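Local coordinates for uncharacterized protein YjgB (Bacillus subtilis, PDB 4YGT), which is of unknown function but is a putative secreted lipoprotein of the DUF4309 family, in the PepSY clan, at residues V20-M32 with V134-I146. Residues are numbered along the deposited sequence; the frame is centred on the assembly and turned at random.
Sequences VKNLYNTAYKGEM and VYDTGRYELHFVI. With EDO (1,2-ethanediol), chain F.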
loop_
_atom_site.group_PDB
_atom_site.type_symbol
_atom_site.label_atom_id
_atom_site.label_comp_id
_atom_site.label_asym_id
_atom_site.label_seq_id
_atom_site.Cartn_x
_atom_site.Cartn_y
_atom_site.Cartn_z
ATOM N N VAL A 20 -2.034 1.223 -10.635
ATOM C CA VAL A 20 -0.669 1.726 -10.452
ATOM C C VAL A 20 -0.666 3.250 -10.661
ATOM O O VAL A 20 -0.090 3.977 -9.842
ATOM C CB VAL A 20 0.295 0.975 -11.413
ATOM C CG1 VAL A 20 1.622 1.700 -11.578
ATOM C CG2 VAL A 20 0.527 -0.446 -10.933
ATOM N N LYS A 21 -1.370 3.725 -11.719
ATOM C CA LYS A 21 -1.524 5.147 -12.020
ATOM C C LYS A 21 -2.259 5.877 -10.885
ATOM O O LYS A 21 -1.795 6.939 -10.462
ATOM C CB LYS A 21 -2.268 5.371 -13.359
ATOM C CG LYS A 21 -1.444 5.054 -14.620
ATOM C CD LYS A 21 -2.129 5.539 -15.915
ATOM C CE LYS A 21 -3.241 4.638 -16.416
ATOM N NZ LYS A 21 -4.033 5.287 -17.493
ATOM N N ASN A 22 -3.384 5.304 -10.372
ATOM C CA ASN A 22 -4.166 5.934 -9.313
ATOM C C ASN A 22 -3.373 5.961 -7.983
ATOM O O ASN A 22 -3.445 6.951 -7.251
ATOM C CB ASN A 22 -5.535 5.237 -9.158
ATOM C CG ASN A 22 -6.561 5.980 -8.327
ATOM O OD1 ASN A 22 -6.539 7.216 -8.177
ATOM N ND2 ASN A 22 -7.527 5.229 -7.802
ATOM N N LEU A 23 -2.590 4.905 -7.696
ATOM C CA LEU A 23 -1.762 4.809 -6.498
ATOM C C LEU A 23 -0.651 5.854 -6.519
ATOM O O LEU A 23 -0.456 6.529 -5.518
ATOM C CB LEU A 23 -1.155 3.414 -6.355
ATOM C CG LEU A 23 -2.060 2.278 -5.963
ATOM C CD1 LEU A 23 -1.373 0.940 -6.252
ATOM C CD2 LEU A 23 -2.441 2.346 -4.486
ATOM N N TYR A 24 0.042 6.005 -7.664
ATOM C CA TYR A 24 1.109 6.981 -7.874
ATOM C C TYR A 24 0.592 8.406 -7.668
ATOM O O TYR A 24 1.245 9.185 -6.975
ATOM C CB TYR A 24 1.731 6.825 -9.270
ATOM C CG TYR A 24 2.877 7.779 -9.557
ATOM C CD1 TYR A 24 4.140 7.573 -9.006
ATOM C CD2 TYR A 24 2.702 8.878 -10.396
ATOM C CE1 TYR A 24 5.196 8.444 -9.272
ATOM C CE2 TYR A 24 3.754 9.752 -10.676
ATOM C CZ TYR A 24 4.998 9.534 -10.110
ATOM O OH TYR A 24 6.026 10.402 -10.389
ATOM N N ASN A 25 -0.596 8.703 -8.226
ATOM C CA ASN A 25 -1.318 9.974 -8.145
ATOM C C ASN A 25 -1.610 10.374 -6.702
ATOM O O ASN A 25 -1.115 11.416 -6.277
ATOM C CB ASN A 25 -2.638 9.881 -8.946
ATOM C CG ASN A 25 -3.558 11.106 -8.935
ATOM O OD1 ASN A 25 -3.251 12.165 -9.492
ATOM N ND2 ASN A 25 -4.770 10.941 -8.415
ATOM N N THR A 26 -2.347 9.536 -5.938
ATOM C CA THR A 26 -2.771 9.885 -4.583
ATOM C C THR A 26 -1.603 9.895 -3.598
ATOM O O THR A 26 -1.629 10.682 -2.642
ATOM C CB THR A 26 -3.956 9.027 -4.070
ATOM O OG1 THR A 26 -3.517 7.733 -3.683
ATOM C CG2 THR A 26 -5.067 8.915 -5.076
ATOM N N ALA A 27 -0.573 9.094 -3.857
ATOM C CA ALA A 27 0.668 9.039 -3.056
ATOM C C ALA A 27 1.294 10.428 -2.821
ATOM O O ALA A 27 1.872 10.637 -1.766
ATOM C CB ALA A 27 1.677 8.140 -3.731
ATOM N N TYR A 28 1.111 11.388 -3.748
ATOM C CA TYR A 28 1.605 12.777 -3.604
ATOM C C TYR A 28 0.868 13.577 -2.491
ATOM O O TYR A 28 1.431 14.547 -1.971
ATOM C CB TYR A 28 1.484 13.529 -4.919
ATOM C CG TYR A 28 2.589 13.231 -5.900
ATOM C CD1 TYR A 28 2.475 12.185 -6.809
ATOM C CD2 TYR A 28 3.716 14.046 -5.978
ATOM C CE1 TYR A 28 3.480 11.919 -7.734
ATOM C CE2 TYR A 28 4.739 13.783 -6.891
ATOM C CZ TYR A 28 4.613 12.720 -7.770
ATOM O OH TYR A 28 5.594 12.474 -8.692
ATOM N N LYS A 29 -0.363 13.158 -2.138
ATOM C CA LYS A 29 -1.226 13.672 -1.053
ATOM C C LYS A 29 -0.929 12.976 0.289
ATOM O O LYS A 29 -1.540 13.334 1.300
ATOM C CB LYS A 29 -2.724 13.350 -1.316
ATOM C CG LYS A 29 -3.489 13.978 -2.438
ATOM C CD LYS A 29 -4.905 13.364 -2.304
ATOM C CE LYS A 29 -5.969 13.900 -3.221
ATOM N NZ LYS A 29 -7.279 13.222 -2.997
ATOM N N GLY A 30 -0.161 11.889 0.252
ATOM C CA GLY A 30 0.118 11.071 1.439
ATOM C C GLY A 30 -1.086 10.229 1.840
ATOM O O GLY A 30 -1.356 10.005 3.024
ATOM N N GLU A 31 -1.828 9.790 0.829
ATOM C CA GLU A 31 -3.033 8.983 0.945
ATOM C C GLU A 31 -3.033 7.875 -0.068
ATOM O O GLU A 31 -2.354 7.964 -1.086
ATOM C CB GLU A 31 -4.273 9.845 0.662
ATOM C CG GLU A 31 -4.622 10.863 1.716
ATOM C CD GLU A 31 -5.750 11.788 1.308
ATOM O OE1 GLU A 31 -6.607 11.395 0.478
ATOM O OE2 GLU A 31 -5.769 12.921 1.834
HETATM N N MSE A 32 -3.880 6.900 0.146
HETATM C CA MSE A 32 -4.116 5.847 -0.819
HETATM C C MSE A 32 -5.559 6.001 -1.326
HETATM O O MSE A 32 -6.337 6.751 -0.717
HETATM C CB MSE A 32 -3.797 4.495 -0.230
HETATM C CG MSE A 32 -2.325 4.372 0.001
HETATM SE SE MSE A 32 -1.865 2.546 -0.029
HETATM C CE MSE A 32 -0.204 2.633 -0.838
ATOM N N VAL A 134 10.866 1.324 -5.378
ATOM C CA VAL A 134 10.444 2.586 -4.763
ATOM C C VAL A 134 10.311 3.706 -5.793
ATOM O O VAL A 134 11.244 3.973 -6.548
ATOM C CB VAL A 134 11.385 3.024 -3.609
ATOM C CG1 VAL A 134 10.827 4.226 -2.859
ATOM C CG2 VAL A 134 11.664 1.883 -2.651
ATOM N N TYR A 135 9.152 4.391 -5.770
ATOM C CA TYR A 135 8.826 5.566 -6.587
ATOM C C TYR A 135 8.642 6.780 -5.675
ATOM O O TYR A 135 7.814 6.727 -4.782
ATOM C CB TYR A 135 7.556 5.316 -7.431
ATOM C CG TYR A 135 7.829 4.462 -8.650
ATOM C CD1 TYR A 135 8.232 5.035 -9.850
ATOM C CD2 TYR A 135 7.713 3.074 -8.595
ATOM C CE1 TYR A 135 8.512 4.250 -10.969
ATOM C CE2 TYR A 135 7.973 2.281 -9.711
ATOM C CZ TYR A 135 8.372 2.873 -10.899
ATOM O OH TYR A 135 8.638 2.094 -12.005
ATOM N N ASP A 136 9.439 7.852 -5.865
ATOM C CA ASP A 136 9.304 9.051 -5.037
ATOM C C ASP A 136 8.091 9.850 -5.500
ATOM O O ASP A 136 7.896 10.021 -6.706
ATOM C CB ASP A 136 10.578 9.906 -5.056
ATOM C CG ASP A 136 11.784 9.299 -4.344
ATOM O OD1 ASP A 136 11.585 8.463 -3.422
ATOM O OD2 ASP A 136 12.916 9.723 -4.643
ATOM N N THR A 137 7.244 10.274 -4.541
ATOM C CA THR A 137 5.988 11.000 -4.792
ATOM C C THR A 137 5.870 12.242 -3.871
ATOM O O THR A 137 5.118 12.263 -2.895
ATOM C CB THR A 137 4.778 10.048 -4.634
ATOM O OG1 THR A 137 4.732 9.577 -3.286
ATOM C CG2 THR A 137 4.826 8.868 -5.596
ATOM N N GLY A 138 6.644 13.257 -4.201
ATOM C CA GLY A 138 6.698 14.506 -3.454
ATOM C C GLY A 138 7.335 14.326 -2.095
ATOM O O GLY A 138 8.516 13.980 -2.001
ATOM N N ARG A 139 6.538 14.550 -1.040
ATOM C CA ARG A 139 6.930 14.371 0.356
ATOM C C ARG A 139 6.903 12.890 0.760
ATOM O O ARG A 139 7.376 12.547 1.844
ATOM C CB ARG A 139 5.934 15.105 1.266
ATOM C CG ARG A 139 5.886 16.598 1.141
ATOM C CD ARG A 139 5.546 17.192 2.480
ATOM N NE ARG A 139 4.133 17.536 2.562
ATOM C CZ ARG A 139 3.592 18.205 3.571
ATOM N NH1 ARG A 139 4.339 18.590 4.599
ATOM N NH2 ARG A 139 2.301 18.498 3.561
ATOM N N TYR A 140 6.262 12.033 -0.058
ATOM C CA TYR A 140 6.061 10.623 0.273
ATOM C C TYR A 140 6.766 9.694 -0.720
ATOM O O TYR A 140 7.403 10.156 -1.672
ATOM C CB TYR A 140 4.528 10.326 0.332
ATOM C CG TYR A 140 3.772 11.403 1.090
ATOM C CD1 TYR A 140 3.714 11.394 2.480
ATOM C CD2 TYR A 140 3.206 12.490 0.420
ATOM C CE1 TYR A 140 3.073 12.415 3.184
ATOM C CE2 TYR A 140 2.586 13.531 1.117
ATOM C CZ TYR A 140 2.517 13.485 2.498
ATOM O OH TYR A 140 1.882 14.490 3.193
ATOM N N GLU A 141 6.684 8.372 -0.466
ATOM C CA GLU A 141 7.257 7.360 -1.346
ATOM C C GLU A 141 6.375 6.125 -1.364
ATOM O O GLU A 141 5.783 5.754 -0.343
ATOM C CB GLU A 141 8.703 7.013 -0.979
ATOM C CG GLU A 141 8.997 7.042 0.508
ATOM C CD GLU A 141 10.414 6.680 0.887
ATOM O OE1 GLU A 141 11.360 7.162 0.222
ATOM O OE2 GLU A 141 10.574 5.928 1.874
ATOM N N LEU A 142 6.224 5.551 -2.564
ATOM C CA LEU A 142 5.425 4.350 -2.817
ATOM C C LEU A 142 6.353 3.195 -2.974
ATOM O O LEU A 142 7.200 3.211 -3.877
ATOM C CB LEU A 142 4.622 4.492 -4.094
ATOM C CG LEU A 142 3.233 4.960 -4.059
ATOM C CD1 LEU A 142 2.659 4.834 -5.432
ATOM C CD2 LEU A 142 2.387 4.150 -3.085
ATOM N N HIS A 143 6.219 2.213 -2.099
ATOM C CA HIS A 143 7.055 1.031 -2.077
ATOM C C HIS A 143 6.277 -0.144 -2.645
ATOM O O HIS A 143 5.405 -0.678 -1.955
ATOM C CB HIS A 143 7.484 0.742 -0.633
ATOM C CG HIS A 143 8.375 1.780 -0.029
ATOM N ND1 HIS A 143 9.713 1.523 0.220
ATOM C CD2 HIS A 143 8.084 3.026 0.407
ATOM C CE1 HIS A 143 10.190 2.618 0.783
ATOM N NE2 HIS A 143 9.249 3.550 0.916
ATOM N N PHE A 144 6.533 -0.506 -3.919
ATOM C CA PHE A 144 5.876 -1.670 -4.521
ATOM C C PHE A 144 6.694 -2.908 -4.157
ATOM O O PHE A 144 7.788 -3.096 -4.699
ATOM C CB PHE A 144 5.725 -1.528 -6.034
ATOM C CG PHE A 144 4.823 -0.414 -6.475
ATOM C CD1 PHE A 144 5.330 0.859 -6.712
ATOM C CD2 PHE A 144 3.465 -0.639 -6.692
ATOM C CE1 PHE A 144 4.498 1.885 -7.169
ATOM C CE2 PHE A 144 2.630 0.394 -7.126
ATOM C CZ PHE A 144 3.157 1.645 -7.377
ATOM N N VAL A 145 6.191 -3.727 -3.212
ATOM C CA VAL A 145 6.922 -4.911 -2.740
ATOM C C VAL A 145 6.515 -6.145 -3.578
ATOM O O VAL A 145 5.442 -6.709 -3.387
ATOM C CB VAL A 145 6.735 -5.110 -1.212
ATOM C CG1 VAL A 145 7.504 -6.315 -0.709
ATOM C CG2 VAL A 145 7.147 -3.859 -0.439
ATOM N N ILE A 146 7.405 -6.555 -4.497
ATOM C CA ILE A 146 7.223 -7.672 -5.433
ATOM C C ILE A 146 7.818 -8.961 -4.837
ATOM O O ILE A 146 8.930 -8.963 -4.300
ATOM C CB ILE A 146 7.849 -7.302 -6.817
ATOM C CG1 ILE A 146 7.374 -5.892 -7.305
ATOM C CG2 ILE A 146 7.642 -8.391 -7.888
ATOM C CD1 ILE A 146 6.007 -5.787 -8.042
HETATM C C1 EDO F . 1.041 17.414 -0.011
HETATM O O1 EDO F . 2.418 17.478 0.368
HETATM C C2 EDO F . 0.243 16.388 0.857
HETATM O O2 EDO F . 0.012 16.799 2.209
HETATM O O HOH W 1 8.580 9.220 -9.434
HETATM O O HOH W 2 3.909 15.648 -1.664
#
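Helix 20-27 lies on a beta hairpin of the antiparallel sheet, its axis 8.7 Å from strand 140-146 and running nearly antiparallel to it, at 153°, and A27, Y28 and G30 meet the type II' turn T137-Y140. L142 packs under the helix: CG meets A27 CB at 3.6 Å, CD1 lies against the carbonyl O of L23 and the CA of Y24, and CD2 touches the CE methyl of selenomethionine M32. Farther along, L23 CD1 crosses to F144 CE2 at 4.1 Å, and V20 reaches the same ring atom more loosely. T137 packs against two adjoining tyrosines. Its CB sits over the face of the Y28 ring, 3.9 Å from the centroid, while CG2 meets CD1 of Y24, whose CG stands anti to the backbone N (chi1 -178°) and swings the ring down beside strand 134-137. Y28 OH donates to Y24 OH, which a water links to D136 O. At the helix end G30 closes a Schellman motif and places its CA over the centre of the Y140 ring, a CH-pi contact 3.4 Å from the centroid; R139 CB lies on the opposite face, near the rim. With an alanine at Y140, G30 CA would probably lose its aromatic floor and a gap would open beneath the helix terminus. At the ring's outer end, Y140 OH shares a hydrogen bond of 3.1 Å with O2 of a 1,2-ethanediol, probably from the crystallisation liquor, while R139 NE donates to its O1.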